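Local coordinates for uncharacterized protein MJ0690 (Methanocaldococcus jannaschii, PDB 3K32) that is of unknown function but is probably a subunit of a tRNA methyltransferase, with a HUP-type, probably nucleotide-binding, alpha/beta fold, at residues I87-K92 and P116-E122. Numbering follows the deposited sequence.
Sequences IQYVHK and PKLSYSE
An extended strip, residues 116-119, runs past one side of the helical segment 87-92 and then turns into a helix at Tyr120. Gln88 CA lies 5.0 Å from Pro116 CA and Lys92 CA 7.6 Å from Leu118 CA, so one helical turn spans two extended residues. Pro116 (cis peptide, C-gamma endo) points CB toward the helix: its compact ring sets CG 3.8 Å from Ile87 CG2 (Ile87 m, m) and over one face of the His91 imidazole. His91 is t (chi2 79°); ND1 is hydrogen-bonded to Tyr169 and NE2 to Asp107. Gln88, chi1 off-rotamer at -96° and chi2 m, bends its amide to the strip's backbone, where a carboxamide can both accept and donate: Lys117 N donates to Gln88 OE1 (2.7 Å), and Gln88 NE2 weakly to Lys117 O (3.1 Å). Lys92 (m, then t) offers an aliphatic stem, CG 3.6 Å from Leu118 CD2 (Leu118 m, t), and a charge: NZ is salt-bridged to Glu122 OE2 at 2.5 Å, though OE2 is less surely placed. Glu122 (m, t) also closes a capping box: Ser119, whose short p hydroxyl suits an N-cap, accepts from Glu122 N through OG (3.2 Å), and Ser119 N donates to Glu122 OE1 (2.8 Å). The contact joins helices 84-98 and 120-130 of an alpha/beta fold whose parallel sheet, order 3-2-1-4-5, is consistent with the HUP clan; His91 and Leu118 touch Tyr134 of strand 133-135, outermost within this chain, while Tyr89 and Val90 pack on helix 68-80.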
# COMPACT_ATOMS: atom_id res chain seq x y z
N ILE B 87 20.96 4.32 2.12
CA ILE B 87 19.95 3.30 2.26
C ILE B 87 19.30 3.03 0.91
O ILE B 87 19.13 1.87 0.53
CB ILE B 87 18.88 3.68 3.29
CG1 ILE B 87 19.53 3.88 4.66
CG2 ILE B 87 17.81 2.60 3.38
CD1 ILE B 87 20.21 2.64 5.20
N GLN B 88 18.95 4.09 0.19
CA GLN B 88 18.40 3.92 -1.16
C GLN B 88 19.31 3.00 -1.97
O GLN B 88 18.86 1.97 -2.49
CB GLN B 88 18.26 5.27 -1.89
CG GLN B 88 16.90 5.90 -1.80
CD GLN B 88 15.78 4.98 -2.28
OE1 GLN B 88 15.12 4.33 -1.47
NE2 GLN B 88 15.57 4.90 -3.59
N TYR B 89 20.59 3.38 -2.06
CA TYR B 89 21.52 2.66 -2.91
C TYR B 89 21.57 1.16 -2.56
O TYR B 89 21.57 0.33 -3.46
CB TYR B 89 22.94 3.27 -2.88
CG TYR B 89 23.97 2.26 -3.33
CD1 TYR B 89 24.14 1.97 -4.68
CD2 TYR B 89 24.72 1.54 -2.41
CE1 TYR B 89 25.05 1.00 -5.11
CE2 TYR B 89 25.63 0.58 -2.81
CZ TYR B 89 25.80 0.31 -4.15
OH TYR B 89 26.71 -0.65 -4.54
N VAL B 90 21.65 0.84 -1.28
CA VAL B 90 21.74 -0.56 -0.85
C VAL B 90 20.46 -1.32 -1.23
O VAL B 90 20.51 -2.35 -1.90
CB VAL B 90 21.96 -0.70 0.67
CG1 VAL B 90 21.97 -2.17 1.09
CG2 VAL B 90 23.24 0.00 1.10
N HIS B 91 19.31 -0.79 -0.81
CA HIS B 91 18.03 -1.47 -1.03
C HIS B 91 17.74 -1.71 -2.53
O HIS B 91 17.32 -2.80 -2.93
CB HIS B 91 16.89 -0.69 -0.36
CG HIS B 91 15.58 -1.42 -0.37
ND1 HIS B 91 15.29 -2.44 0.52
CD2 HIS B 91 14.50 -1.30 -1.16
CE1 HIS B 91 14.08 -2.90 0.28
NE2 HIS B 91 13.57 -2.22 -0.74
N LYS B 92 17.99 -0.69 -3.34
CA LYS B 92 17.92 -0.83 -4.79
C LYS B 92 18.83 -1.94 -5.30
O LYS B 92 18.47 -2.70 -6.19
CB LYS B 92 18.29 0.48 -5.47
CG LYS B 92 17.22 1.54 -5.40
CD LYS B 92 17.63 2.75 -6.21
CE LYS B 92 16.54 3.81 -6.21
NZ LYS B 92 17.07 5.13 -6.66
N PRO B 116 13.84 3.58 2.67
CA PRO B 116 14.00 3.44 1.23
C PRO B 116 12.64 3.33 0.53
O PRO B 116 11.65 2.91 1.13
CB PRO B 116 14.76 2.12 1.09
CG PRO B 116 14.41 1.33 2.36
CD PRO B 116 13.70 2.27 3.33
N LYS B 117 12.62 3.71 -0.74
CA LYS B 117 11.41 3.67 -1.53
C LYS B 117 11.76 3.79 -3.00
O LYS B 117 12.52 4.68 -3.39
CB LYS B 117 10.49 4.82 -1.11
CG LYS B 117 9.25 5.02 -1.98
CD LYS B 117 8.34 6.07 -1.30
CE LYS B 117 8.02 5.66 0.14
NZ LYS B 117 7.26 6.67 0.91
N LEU B 118 11.22 2.88 -3.80
CA LEU B 118 11.32 2.96 -5.24
C LEU B 118 10.25 3.90 -5.80
O LEU B 118 9.08 3.87 -5.38
CB LEU B 118 11.18 1.57 -5.87
CG LEU B 118 12.28 0.53 -5.61
CD1 LEU B 118 12.07 -0.65 -6.56
CD2 LEU B 118 13.68 1.10 -5.81
N SER B 119 10.65 4.75 -6.74
CA SER B 119 9.68 5.57 -7.45
C SER B 119 8.87 4.68 -8.39
O SER B 119 9.25 3.54 -8.66
CB SER B 119 10.39 6.66 -8.24
OG SER B 119 11.25 6.08 -9.21
N TYR B 120 7.77 5.20 -8.91
CA TYR B 120 6.93 4.42 -9.79
C TYR B 120 7.68 4.03 -11.05
O TYR B 120 7.58 2.91 -11.55
CB TYR B 120 5.68 5.20 -10.16
CG TYR B 120 4.73 4.47 -11.08
CD1 TYR B 120 4.60 4.85 -12.40
CD2 TYR B 120 3.97 3.41 -10.61
CE1 TYR B 120 3.73 4.19 -13.24
CE2 TYR B 120 3.11 2.74 -11.44
CZ TYR B 120 2.99 3.13 -12.75
OH TYR B 120 2.12 2.46 -13.58
N SER B 121 8.45 4.97 -11.57
CA SER B 121 9.22 4.70 -12.77
C SER B 121 10.33 3.67 -12.48
O SER B 121 10.62 2.82 -13.31
CB SER B 121 9.78 6.01 -13.36
OG SER B 121 11.18 6.05 -13.23
N GLU B 122 10.92 3.72 -11.30
CA GLU B 122 11.90 2.70 -10.96
C GLU B 122 11.22 1.36 -10.85
O GLU B 122 11.78 0.34 -11.27
CB GLU B 122 12.63 3.03 -9.66
CG GLU B 122 13.53 4.22 -9.80
CD GLU B 122 14.08 4.69 -8.47
OE1 GLU B 122 13.32 4.72 -7.47
OE2 GLU B 122 15.28 5.02 -8.44